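Local coordinates for ribonuclease P protein component 3 (Thermococcus kodakarensis KOD1, PDB 3WYZ) that is probably one of the protein subunits of ribonuclease P, the RNA-based enzyme that removes the 5' leader from precursor tRNAs, at residues Val35-Leu40 / Leu88-Gly93; Asp108-Pro113 / Val135-Ser140; Pro120-Thr125 / Met160-Leu165; Val171-Thr176 / Arg206-Phe211. All coordinates share one frame; numbering follows the deposited sequence.

Contact 1: Val35-Leu40 / Leu88-Gly93; sequences VFTKKL and LLYVQG
Inside the TIM barrel-like fold, V35 and T37 of strand 33-41 face L88 and Y90 of strand 88-92 across the intervening strand 65-70, and K39 brings the end of its chain near Q92. The two segments have no hydrogen bond between them: their axes come no closer than 9.0 Å and their directions diverge by 53°, so side chains alone bridge the distance. Y90 has the largest share of the contact. Its CG is anti to the carbonyl carbon, beside the backbone N (chi1 -62°). The side chains of Y90 and T37 cross at about a right angle, and T37 OG1 sits at the edge of the ring, near its plane, 3.6 Å from Y90 CE2. Both hydroxyls are engaged elsewhere, T37 OG1 with D17 OD1 and Y90 OH with M16 O, which links strand 14-18 to this cluster. An alanine in place of Y90 would probably leave M16 O without its hydroxyl partner and open a gap beside T37. Toward the start of the strands V35 CG1 packs 4.3 Å from L88 CD1 and lies 4.2 Å from Y90 OH. At the other end K39, salt-bridged to E180, brings NZ to 4.3 Å from Q92 NE2.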
loop_
_atom_site.group_PDB
_atom_site.type_symbol
_atom_site.label_atom_id
_atom_site.label_comp_id
_atom_site.label_asym_id
_atom_site.label_seq_id
_atom_site.Cartn_x
_atom_site.Cartn_y
_atom_site.Cartn_z
ATOM N N VAL A 35 0.511 -10.348 3.234
ATOM C CA VAL A 35 -0.818 -9.821 3.501
ATOM C C VAL A 35 -1.682 -9.940 2.240
ATOM O O VAL A 35 -1.303 -9.452 1.184
ATOM C CB VAL A 35 -0.735 -8.347 3.941
ATOM C CG1 VAL A 35 -2.126 -7.772 4.191
ATOM C CG2 VAL A 35 0.145 -8.204 5.182
ATOM N N PHE A 36 -2.828 -10.606 2.354
ATOM C CA PHE A 36 -3.782 -10.689 1.256
ATOM C C PHE A 36 -4.727 -9.490 1.289
ATOM O O PHE A 36 -5.381 -9.233 2.296
ATOM C CB PHE A 36 -4.590 -11.985 1.318
ATOM C CG PHE A 36 -5.559 -12.141 0.176
ATOM C CD1 PHE A 36 -6.846 -11.616 0.262
ATOM C CD2 PHE A 36 -5.181 -12.798 -0.982
ATOM C CE1 PHE A 36 -7.737 -11.748 -0.790
ATOM C CE2 PHE A 36 -6.066 -12.935 -2.037
ATOM C CZ PHE A 36 -7.346 -12.411 -1.939
ATOM N N THR A 37 -4.798 -8.763 0.180
ATOM C CA THR A 37 -5.622 -7.566 0.091
ATOM C C THR A 37 -6.909 -7.841 -0.690
ATOM O O THR A 37 -6.870 -8.320 -1.826
ATOM C CB THR A 37 -4.843 -6.426 -0.591
ATOM O OG1 THR A 37 -3.676 -6.112 0.187
ATOM C CG2 THR A 37 -5.713 -5.184 -0.727
ATOM N N LYS A 38 -8.047 -7.556 -0.063
ATOM C CA LYS A 38 -9.336 -7.632 -0.735
ATOM C C LYS A 38 -9.653 -6.259 -1.317
ATOM O O LYS A 38 -9.783 -5.280 -0.584
ATOM C CB LYS A 38 -10.434 -8.054 0.241
ATOM C CG LYS A 38 -11.810 -8.207 -0.394
ATOM C CD LYS A 38 -12.916 -8.142 0.647
ATOM C CE LYS A 38 -14.289 -8.363 0.023
ATOM N NZ LYS A 38 -14.672 -7.297 -0.942
ATOM N N LYS A 39 -9.768 -6.194 -2.637
ATOM C CA LYS A 39 -10.091 -4.955 -3.327
ATOM C C LYS A 39 -11.589 -4.692 -3.190
ATOM O O LYS A 39 -12.405 -5.583 -3.435
ATOM C CB LYS A 39 -9.677 -5.056 -4.793
ATOM C CG LYS A 39 -9.610 -3.725 -5.521
ATOM C CD LYS A 39 -8.764 -3.839 -6.781
ATOM C CE LYS A 39 -8.766 -2.545 -7.574
ATOM N NZ LYS A 39 -7.809 -2.587 -8.713
ATOM N N LEU A 40 -11.944 -3.476 -2.786
ATOM C CA LEU A 40 -13.329 -3.141 -2.465
ATOM C C LEU A 40 -13.779 -1.820 -3.094
ATOM O O LEU A 40 -13.344 -0.746 -2.679
ATOM C CB LEU A 40 -13.495 -3.082 -0.950
ATOM C CG LEU A 40 -14.887 -2.773 -0.405
ATOM C CD1 LEU A 40 -15.942 -3.663 -1.057
ATOM C CD2 LEU A 40 -14.903 -2.930 1.108
ATOM N N LEU A 88 -6.319 -4.605 7.979
ATOM C CA LEU A 88 -5.637 -3.362 7.658
ATOM C C LEU A 88 -6.510 -2.602 6.683
ATOM O O LEU A 88 -7.088 -3.189 5.769
ATOM C CB LEU A 88 -4.275 -3.611 7.013
ATOM C CG LEU A 88 -3.258 -4.384 7.838
ATOM C CD1 LEU A 88 -1.989 -4.595 7.038
ATOM C CD2 LEU A 88 -2.952 -3.710 9.168
ATOM N N LEU A 89 -6.603 -1.291 6.876
ATOM C CA LEU A 89 -7.371 -0.450 5.979
ATOM C C LEU A 89 -6.421 0.283 5.039
ATOM O O LEU A 89 -5.702 1.189 5.456
ATOM C CB LEU A 89 -8.230 0.536 6.777
ATOM C CG LEU A 89 -9.294 1.318 5.994
ATOM C CD1 LEU A 89 -10.282 0.378 5.330
ATOM C CD2 LEU A 89 -10.029 2.293 6.911
ATOM N N TYR A 90 -6.404 -0.140 3.780
ATOM C CA TYR A 90 -5.696 0.581 2.729
ATOM C C TYR A 90 -6.675 1.449 1.952
ATOM O O TYR A 90 -7.870 1.166 1.912
ATOM C CB TYR A 90 -5.025 -0.377 1.745
ATOM C CG TYR A 90 -3.957 -1.288 2.306
ATOM C CD1 TYR A 90 -3.278 -0.987 3.490
ATOM C CD2 TYR A 90 -3.588 -2.432 1.615
ATOM C CE1 TYR A 90 -2.293 -1.825 3.981
ATOM C CE2 TYR A 90 -2.603 -3.265 2.092
ATOM C CZ TYR A 90 -1.960 -2.963 3.275
ATOM O OH TYR A 90 -0.982 -3.808 3.738
ATOM N N VAL A 91 -6.152 2.506 1.335
ATOM C CA VAL A 91 -6.927 3.346 0.430
ATOM C C VAL A 91 -6.138 3.538 -0.858
ATOM O O VAL A 91 -4.951 3.846 -0.826
ATOM C CB VAL A 91 -7.257 4.717 1.054
ATOM C CG1 VAL A 91 -7.970 5.619 0.047
ATOM C CG2 VAL A 91 -8.106 4.543 2.299
ATOM N N GLN A 92 -6.815 3.343 -1.985
ATOM C CA GLN A 92 -6.239 3.574 -3.299
ATOM C C GLN A 92 -6.085 5.075 -3.528
ATOM O O GLN A 92 -7.064 5.821 -3.449
ATOM C CB GLN A 92 -7.153 2.979 -4.373
ATOM C CG GLN A 92 -6.676 3.128 -5.812
ATOM C CD GLN A 92 -5.818 1.964 -6.264
ATOM O OE1 GLN A 92 -4.659 1.852 -5.870
ATOM N NE2 GLN A 92 -6.384 1.090 -7.092
ATOM N N GLY A 93 -4.853 5.503 -3.808
ATOM C CA GLY A 93 -4.565 6.893 -4.123
ATOM C C GLY A 93 -4.931 7.242 -5.553
ATOM O O GLY A 93 -5.251 6.362 -6.344
#

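Contact 2: Asp108-Pro113 / Val135-Ser140; sequences DALISP and VAIGFS
A109, L110 and I111 pair in parallel with A136, I137 and G138, the strand directions differing by 29°, through backbone bonds that alternate from one strand to the other. A136 N donates to D108 O, and L110 N to A136 O at 2.9 Å. G138 N reaches L110 O at 2.8 Å in an almost straight bond (176°), and S112 N donates to G138 O. Side chains then sort to the two faces. On one, A109 CB and A136 CB touch at 4.2 Å. On the same face I111 has CG1 anti to the carbonyl carbon (chi1 -52°), and chi2 then sets CD1 3.9 Å from G138 CA, just where a CB on G138 would collide with it. On the other, L110 CB packs 4.2 Å from I137 CD1. Beyond the strand, P113 CD meets I137 CG2 at 4.3 Å, and the hydroxyls of S112 and S140 approach to a modelled 2.4 Å between their OG atoms, a value too short to be taken literally. Together with helix 124-133 the strands form a beta-alpha-beta unit. A109 and I111 pack on Y90 of strand 88-92 and F174 of strand 173-176, whereas L110 packs outward on helix 96-104.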
loop_
_atom_site.group_PDB
_atom_site.type_symbol
_atom_site.label_atom_id
_atom_site.label_comp_id
_atom_site.label_asym_id
_atom_site.label_seq_id
_atom_site.Cartn_x
_atom_site.Cartn_y
_atom_site.Cartn_z
ATOM N N ASP A 108 -4.295 2.978 7.724
ATOM C CA ASP A 108 -3.020 2.249 7.818
ATOM C C ASP A 108 -2.060 2.646 6.699
ATOM O O ASP A 108 -0.877 2.864 6.942
ATOM C CB ASP A 108 -3.248 0.731 7.795
ATOM C CG ASP A 108 -3.944 0.223 9.053
ATOM O OD1 ASP A 108 -3.351 0.348 10.149
ATOM O OD2 ASP A 108 -5.084 -0.293 8.949
ATOM N N ALA A 109 -2.564 2.734 5.472
ATOM C CA ALA A 109 -1.713 3.101 4.344
ATOM C C ALA A 109 -2.478 3.730 3.196
ATOM O O ALA A 109 -3.620 3.364 2.925
ATOM C CB ALA A 109 -0.952 1.885 3.842
ATOM N N LEU A 110 -1.819 4.675 2.531
ATOM C CA LEU A 110 -2.276 5.229 1.271
ATOM C C LEU A 110 -1.421 4.618 0.172
ATOM O O LEU A 110 -0.208 4.818 0.148
ATOM C CB LEU A 110 -2.123 6.750 1.268
ATOM C CG LEU A 110 -2.578 7.501 0.015
ATOM C CD1 LEU A 110 -4.069 7.309 -0.204
ATOM C CD2 LEU A 110 -2.231 8.982 0.118
ATOM N N ILE A 111 -2.057 3.866 -0.722
ATOM C CA ILE A 111 -1.353 3.156 -1.778
ATOM C C ILE A 111 -1.318 4.008 -3.039
ATOM O O ILE A 111 -2.369 4.387 -3.560
ATOM C CB ILE A 111 -2.032 1.809 -2.111
ATOM C CG1 ILE A 111 -2.258 0.967 -0.849
ATOM C CG2 ILE A 111 -1.206 1.025 -3.122
ATOM C CD1 ILE A 111 -1.003 0.629 -0.064
ATOM N N SER A 112 -0.104 4.311 -3.509
ATOM C CA SER A 112 0.116 4.999 -4.785
ATOM C C SER A 112 -0.730 6.267 -4.963
ATOM O O SER A 112 -1.690 6.261 -5.724
ATOM C CB SER A 112 -0.156 4.039 -5.945
ATOM O OG SER A 112 0.745 2.954 -5.923
ATOM N N PRO A 113 -0.370 7.359 -4.267
ATOM C CA PRO A 113 -1.121 8.615 -4.394
ATOM C C PRO A 113 -1.085 9.209 -5.800
ATOM O O PRO A 113 -1.966 9.993 -6.156
ATOM C CB PRO A 113 -0.427 9.553 -3.388
ATOM C CG PRO A 113 0.899 8.921 -3.104
ATOM C CD PRO A 113 0.694 7.449 -3.254
ATOM N N VAL A 135 0.372 7.680 8.984
ATOM C CA VAL A 135 -0.162 6.980 7.813
ATOM C C VAL A 135 0.967 6.617 6.847
ATOM O O VAL A 135 1.697 7.494 6.393
ATOM C CB VAL A 135 -1.203 7.844 7.077
ATOM C CG1 VAL A 135 -1.738 7.118 5.844
ATOM C CG2 VAL A 135 -2.349 8.207 8.016
ATOM N N ALA A 136 1.100 5.327 6.536
ATOM C CA ALA A 136 2.166 4.844 5.661
ATOM C C ALA A 136 1.860 5.111 4.193
ATOM O O ALA A 136 0.700 5.167 3.784
ATOM C CB ALA A 136 2.397 3.356 5.874
ATOM N N ILE A 137 2.913 5.271 3.400
ATOM C CA ILE A 137 2.774 5.377 1.948
ATOM C C ILE A 137 3.190 4.072 1.297
ATOM O O ILE A 137 4.305 3.608 1.514
ATOM C CB ILE A 137 3.618 6.528 1.372
ATOM C CG1 ILE A 137 3.194 7.859 1.996
ATOM C CG2 ILE A 137 3.480 6.600 -0.147
ATOM C CD1 ILE A 137 1.775 8.294 1.667
ATOM N N GLY A 138 2.290 3.508 0.489
ATOM C CA GLY A 138 2.557 2.293 -0.268
ATOM C C GLY A 138 3.073 2.561 -1.671
ATOM O O GLY A 138 2.359 3.101 -2.511
ATOM N N PHE A 139 4.317 2.168 -1.920
ATOM C CA PHE A 139 4.923 2.280 -3.241
ATOM C C PHE A 139 4.685 1.002 -4.028
ATOM O O PHE A 139 5.443 0.035 -3.896
ATOM C CB PHE A 139 6.430 2.542 -3.124
ATOM C CG PHE A 139 6.764 3.903 -2.602
ATOM C CD1 PHE A 139 6.873 4.125 -1.249
ATOM C CD2 PHE A 139 6.967 4.958 -3.470
ATOM C CE1 PHE A 139 7.179 5.380 -0.762
ATOM C CE2 PHE A 139 7.271 6.219 -2.996
ATOM C CZ PHE A 139 7.379 6.430 -1.639
ATOM N N SER A 140 3.627 1.003 -4.844
ATOM C CA SER A 140 3.234 -0.176 -5.612
ATOM C C SER A 140 4.083 -0.301 -6.868
ATOM O O SER A 140 4.310 0.675 -7.566
ATOM C CB SER A 140 1.749 -0.110 -5.989
ATOM O OG SER A 140 1.513 0.899 -6.963
#

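Contact 3: Pro120-Thr125 / Met160-Leu165; sequences PGFDHT and MKTWQL
L165 and T162 supply CH-pi contacts to two rings of the opposing segment. The methyl CD2 of L165 stands 4.0 Å over the centre of the H124 imidazole, only 7° off the ring normal, and the two side chains cross at about a right angle. T162 CG2 lies off-centre to the F122 ring, 4.3 Å from its centroid. Apolar packing fills the rest. L165 and F122 slide past each other in opposite directions, with CD1 of the leucine 3.8 Å from F122 CD2; the same methyl tucks against the backbone, 3.5 Å from F122 O and 3.6 Å from D123 CA. P120 lays its CG against K161, 3.6 Å from both CB and CD of the lysine. The contact joins the loop that leads into helix 124-133 to the flank of helix 149-168, on the outer layer of the barrel-like fold, and F122 also reaches I137 of the sheet beneath. CG of F122 is anti to the backbone N (chi1 -158°), and the ring lies against T162 and L165; an alanine here would probably open a gap next to T162 CG2 and L165 CD1. Polar groups are satisfied nearby: D123, at the N-cap of helix 124-133, accepts L126 N with OD1, H124 ND1 is hydrogen-bonded to Y169 OH, and T162 OG1 to F158 O in its own helix.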
loop_
_atom_site.group_PDB
_atom_site.type_symbol
_atom_site.label_atom_id
_atom_site.label_comp_id
_atom_site.label_asym_id
_atom_site.label_seq_id
_atom_site.Cartn_x
_atom_site.Cartn_y
_atom_site.Cartn_z
ATOM N N PRO A 120 2.575 13.831 -8.638
ATOM C CA PRO A 120 2.743 12.920 -7.490
ATOM C C PRO A 120 1.500 12.679 -6.637
ATOM O O PRO A 120 1.360 11.607 -6.051
ATOM C CB PRO A 120 3.814 13.616 -6.646
ATOM C CG PRO A 120 4.570 14.446 -7.605
ATOM C CD PRO A 120 3.592 14.902 -8.640
ATOM N N GLY A 121 0.616 13.667 -6.559
ATOM C CA GLY A 121 -0.562 13.574 -5.701
ATOM C C GLY A 121 -0.174 13.620 -4.238
ATOM O O GLY A 121 -0.875 13.097 -3.373
ATOM N N PHE A 122 0.946 14.277 -3.969
ATOM C CA PHE A 122 1.559 14.275 -2.649
ATOM C C PHE A 122 2.449 15.509 -2.577
ATOM O O PHE A 122 3.188 15.800 -3.519
ATOM C CB PHE A 122 2.384 12.996 -2.473
ATOM C CG PHE A 122 2.628 12.608 -1.044
ATOM C CD1 PHE A 122 1.611 12.060 -0.281
ATOM C CD2 PHE A 122 3.887 12.746 -0.472
ATOM C CE1 PHE A 122 1.834 11.687 1.028
ATOM C CE2 PHE A 122 4.119 12.367 0.839
ATOM C CZ PHE A 122 3.090 11.836 1.587
ATOM N N ASP A 123 2.362 16.233 -1.466
ATOM C CA ASP A 123 3.065 17.501 -1.296
ATOM C C ASP A 123 3.456 17.719 0.169
ATOM O O ASP A 123 3.167 16.879 1.024
ATOM C CB ASP A 123 2.183 18.653 -1.802
ATOM C CG ASP A 123 0.797 18.676 -1.154
ATOM O OD1 ASP A 123 0.562 17.943 -0.165
ATOM O OD2 ASP A 123 -0.068 19.441 -1.642
ATOM N N HIS A 124 4.123 18.837 0.445
ATOM C CA HIS A 124 4.509 19.199 1.812
ATOM C C HIS A 124 3.350 19.077 2.801
ATOM O O HIS A 124 3.550 18.610 3.928
ATOM C CB HIS A 124 5.074 20.624 1.854
ATOM C CG HIS A 124 6.427 20.759 1.225
ATOM N ND1 HIS A 124 7.597 20.493 1.905
ATOM C CD2 HIS A 124 6.797 21.138 -0.023
ATOM C CE1 HIS A 124 8.630 20.700 1.105
ATOM N NE2 HIS A 124 8.171 21.092 -0.071
ATOM N N THR A 125 2.152 19.487 2.376
ATOM C CA THR A 125 0.953 19.438 3.218
ATOM C C THR A 125 0.566 17.999 3.577
ATOM O O THR A 125 0.435 17.663 4.751
ATOM C CB THR A 125 -0.249 20.128 2.525
ATOM O OG1 THR A 125 0.064 21.504 2.271
ATOM C CG2 THR A 125 -1.516 20.049 3.384
ATOM N N MET A 160 9.723 9.187 -7.259
ATOM C CA MET A 160 10.880 9.933 -6.767
ATOM C C MET A 160 10.461 11.158 -5.956
ATOM O O MET A 160 11.022 11.404 -4.896
ATOM C CB MET A 160 11.788 10.361 -7.923
ATOM C CG MET A 160 12.546 9.212 -8.570
ATOM S SD MET A 160 13.401 9.707 -10.080
ATOM C CE MET A 160 13.747 8.120 -10.842
ATOM N N LYS A 161 9.484 11.918 -6.450
ATOM C CA LYS A 161 8.997 13.110 -5.738
ATOM C C LYS A 161 8.363 12.733 -4.398
ATOM O O LYS A 161 8.602 13.388 -3.383
ATOM C CB LYS A 161 7.976 13.897 -6.576
ATOM C CG LYS A 161 8.529 14.514 -7.858
ATOM C CD LYS A 161 7.851 15.842 -8.189
ATOM C CE LYS A 161 7.982 16.209 -9.666
ATOM N NZ LYS A 161 7.785 17.672 -9.908
ATOM N N THR A 162 7.552 11.680 -4.406
ATOM C CA THR A 162 6.899 11.200 -3.201
ATOM C C THR A 162 7.914 10.651 -2.196
ATOM O O THR A 162 7.790 10.885 -0.994
ATOM C CB THR A 162 5.859 10.117 -3.527
ATOM O OG1 THR A 162 4.886 10.646 -4.440
ATOM C CG2 THR A 162 5.160 9.650 -2.280
ATOM N N TRP A 163 8.910 9.918 -2.679
ATOM C CA TRP A 163 9.951 9.393 -1.796
ATOM C C TRP A 163 10.697 10.524 -1.082
ATOM O O TRP A 163 10.908 10.460 0.118
ATOM C CB TRP A 163 10.940 8.510 -2.563
ATOM C CG TRP A 163 12.248 8.320 -1.843
ATOM C CD1 TRP A 163 13.478 8.691 -2.279
ATOM C CD2 TRP A 163 12.439 7.741 -0.543
ATOM N NE1 TRP A 163 14.434 8.370 -1.341
ATOM C CE2 TRP A 163 13.822 7.792 -0.263
ATOM C CE3 TRP A 163 11.574 7.196 0.413
ATOM C CZ2 TRP A 163 14.370 7.302 0.928
ATOM C CZ3 TRP A 163 12.119 6.709 1.604
ATOM C CH2 TRP A 163 13.510 6.772 1.849
ATOM N N GLN A 164 11.087 11.556 -1.823
ATOM C CA GLN A 164 11.846 12.678 -1.264
ATOM C C GLN A 164 11.070 13.380 -0.150
ATOM O O GLN A 164 11.645 13.825 0.831
ATOM C CB GLN A 164 12.199 13.688 -2.364
ATOM C CG GLN A 164 13.225 13.187 -3.377
ATOM C CD GLN A 164 13.301 14.059 -4.624
ATOM O OE1 GLN A 164 13.295 15.283 -4.538
ATOM N NE2 GLN A 164 13.381 13.428 -5.788
ATOM N N LEU A 165 9.752 13.485 -0.333
ATOM C CA LEU A 165 8.854 14.063 0.670
ATOM C C LEU A 165 8.689 13.124 1.863
ATOM O O LEU A 165 8.852 13.539 3.003
ATOM C CB LEU A 165 7.477 14.363 0.061
ATOM C CG LEU A 165 7.409 15.611 -0.820
ATOM C CD1 LEU A 165 6.141 15.619 -1.667
ATOM C CD2 LEU A 165 7.494 16.866 0.033
#

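Contact 4: Val171-Thr176 / Arg206-Phe211; sequences VPRFIT and RASLNF
The backbone of F174 and I175 passes close to the carbonyl of S208, with the CA atoms of F174 and S208 4.2 Å apart. S208 O receives a weak hydrogen bond from I175 N, 3.5 Å long and bent to 147°, and also lies 3.2 Å from both F174 CA, in a CA-H...O contact, and F174 CB. S208 CB packs 3.8 Å from I175 CG1, while its OG, bonded to E204 O one helical turn back, comes 3.8 Å from R173 CG. L209 extends CD2 to 3.2 Å from I175 O and 4.2 Å from I175 CB. R173 has its CG between the backbone N and the carbonyl carbon (chi1 64°), and its bent chain returns to its own segment: NH1 donates to V171 O at 3.0 Å, with the oxygen almost in the guanidinium plane, which probably limits the rotation of the group. L191 of helix 188-198 touches both I175 and L209. Strand 173-176 hydrogen-bonds along one side to strand 136-140; on its other side a carbonyl of helix 202-209 meets I175 N, so that this helix, near the C terminus, flanks the last strand of this TIM barrel-like parallel sheet.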
loop_
_atom_site.group_PDB
_atom_site.type_symbol
_atom_site.label_atom_id
_atom_site.label_comp_id
_atom_site.label_asym_id
_atom_site.label_seq_id
_atom_site.Cartn_x
_atom_site.Cartn_y
_atom_site.Cartn_z
ATOM N N VAL A 171 7.824 9.899 7.016
ATOM C CA VAL A 171 6.533 9.225 6.900
ATOM C C VAL A 171 6.810 7.732 6.768
ATOM O O VAL A 171 7.742 7.350 6.062
ATOM C CB VAL A 171 5.737 9.695 5.662
ATOM C CG1 VAL A 171 4.361 9.034 5.622
ATOM C CG2 VAL A 171 5.590 11.206 5.649
ATOM N N PRO A 172 6.024 6.882 7.451
ATOM C CA PRO A 172 6.222 5.445 7.240
ATOM C C PRO A 172 5.946 5.063 5.791
ATOM O O PRO A 172 5.170 5.738 5.115
ATOM C CB PRO A 172 5.190 4.798 8.173
ATOM C CG PRO A 172 4.855 5.852 9.187
ATOM C CD PRO A 172 4.988 7.161 8.465
ATOM N N ARG A 173 6.580 3.995 5.314
ATOM C CA ARG A 173 6.390 3.553 3.937
ATOM C C ARG A 173 6.765 2.097 3.749
ATOM O O ARG A 173 7.450 1.507 4.574
ATOM C CB ARG A 173 7.194 4.416 2.965
ATOM C CG ARG A 173 8.710 4.326 3.128
ATOM C CD ARG A 173 9.178 5.124 4.337
ATOM N NE ARG A 173 10.624 5.168 4.453
ATOM C CZ ARG A 173 11.295 5.994 5.253
ATOM N NH1 ARG A 173 10.655 6.869 6.038
ATOM N NH2 ARG A 173 12.622 5.940 5.264
ATOM N N PHE A 174 6.300 1.529 2.648
ATOM C CA PHE A 174 6.709 0.199 2.242
ATOM C C PHE A 174 6.651 0.062 0.729
ATOM O O PHE A 174 5.905 0.787 0.066
ATOM C CB PHE A 174 5.834 -0.863 2.913
ATOM C CG PHE A 174 4.358 -0.673 2.699
ATOM C CD1 PHE A 174 3.728 -1.207 1.587
ATOM C CD2 PHE A 174 3.593 0.006 3.630
ATOM C CE1 PHE A 174 2.368 -1.048 1.397
ATOM C CE2 PHE A 174 2.231 0.167 3.449
ATOM C CZ PHE A 174 1.620 -0.355 2.327
ATOM N N ILE A 175 7.463 -0.851 0.199
ATOM C CA ILE A 175 7.405 -1.218 -1.206
ATOM C C ILE A 175 6.547 -2.469 -1.321
ATOM O O ILE A 175 6.676 -3.386 -0.508
ATOM C CB ILE A 175 8.797 -1.528 -1.800
ATOM C CG1 ILE A 175 9.802 -0.401 -1.513
ATOM C CG2 ILE A 175 8.686 -1.803 -3.295
ATOM C CD1 ILE A 175 9.404 0.960 -2.032
ATOM N N THR A 176 5.693 -2.515 -2.343
ATOM C CA THR A 176 4.856 -3.682 -2.580
ATOM C C THR A 176 4.569 -3.901 -4.060
ATOM O O THR A 176 4.613 -2.972 -4.854
ATOM C CB THR A 176 3.532 -3.600 -1.793
ATOM O OG1 THR A 176 2.752 -4.770 -2.053
ATOM C CG2 THR A 176 2.730 -2.350 -2.168
ATOM N N ARG A 206 15.655 -1.743 2.306
ATOM C CA ARG A 206 15.506 -2.894 3.197
ATOM C C ARG A 206 14.462 -2.636 4.282
ATOM O O ARG A 206 13.652 -3.511 4.584
ATOM C CB ARG A 206 16.856 -3.233 3.839
ATOM C CG ARG A 206 16.881 -4.505 4.672
ATOM C CD ARG A 206 18.219 -4.683 5.379
ATOM N NE ARG A 206 19.331 -4.738 4.432
ATOM C CZ ARG A 206 19.644 -5.795 3.680
ATOM N NH1 ARG A 206 18.935 -6.924 3.748
ATOM N NH2 ARG A 206 20.679 -5.724 2.846
ATOM N N ALA A 207 14.490 -1.441 4.872
ATOM C CA ALA A 207 13.533 -1.080 5.927
ATOM C C ALA A 207 12.096 -1.018 5.421
ATOM O O ALA A 207 11.164 -1.303 6.175
ATOM C CB ALA A 207 13.913 0.240 6.573
ATOM N N SER A 208 11.918 -0.665 4.147
ATOM C CA SER A 208 10.595 -0.637 3.523
ATOM C C SER A 208 9.946 -2.022 3.362
ATOM O O SER A 208 8.727 -2.119 3.189
ATOM C CB SER A 208 10.670 0.064 2.165
ATOM O OG SER A 208 11.079 1.412 2.322
ATOM N N LEU A 209 10.745 -3.084 3.394
ATOM C CA LEU A 209 10.225 -4.455 3.378
ATOM C C LEU A 209 10.331 -5.156 4.735
ATOM O O LEU A 209 9.730 -6.209 4.938
ATOM C CB LEU A 209 10.965 -5.285 2.332
ATOM C CG LEU A 209 10.760 -4.907 0.864
ATOM C CD1 LEU A 209 11.600 -5.823 -0.013
ATOM C CD2 LEU A 209 9.288 -4.974 0.467
ATOM N N ASN A 210 11.078 -4.570 5.664
ATOM C CA ASN A 210 11.376 -5.219 6.938
ATOM C C ASN A 210 10.763 -4.435 8.096
ATOM O O ASN A 210 9.714 -4.817 8.635
ATOM C CB ASN A 210 12.899 -5.370 7.084
ATOM C CG ASN A 210 13.312 -6.149 8.323
ATOM O OD1 ASN A 210 12.554 -6.288 9.284
ATOM N ND2 ASN A 210 14.536 -6.664 8.301
ATOM N N PHE A 211 11.389 -3.317 8.446
ATOM C CA PHE A 211 11.047 -2.586 9.664
ATOM C C PHE A 211 9.664 -1.941 9.635
ATOM O O PHE A 211 8.914 -2.043 10.603
ATOM C CB PHE A 211 12.115 -1.529 9.948
ATOM C CG PHE A 211 11.791 -0.648 11.109
ATOM C CD1 PHE A 211 11.903 -1.126 12.409
ATOM C CD2 PHE A 211 11.365 0.658 10.908
ATOM C CE1 PHE A 211 11.598 -0.314 13.491
ATOM C CE2 PHE A 211 11.060 1.472 11.984
ATOM C CZ PHE A 211 11.174 0.985 13.277
#

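How the contacts relate
From the N terminus, contact 1 closes the first loop, bringing strands 33-41 and 88-92 to either side of strand 65-70, with helices 48-62 and 74-83 in the loop. Contact 2 then closes the shorter beta-alpha-beta loop, and D108 OD2, bonded to L89 N, ties it to contact 1 through neighbouring strands. Contact 3 crosses contact 2: residues 120-125 lie within the loop between its strands, whereas 160-165 come after both, so the loop into helix 124-133 is joined to helix 149-168, with P113 CB packing on G121 O. Contact 4 follows in series, its strand bonded to 136-140 through F139 N and F174 O, and brings helix 202-209, near the C terminus, against the sheet.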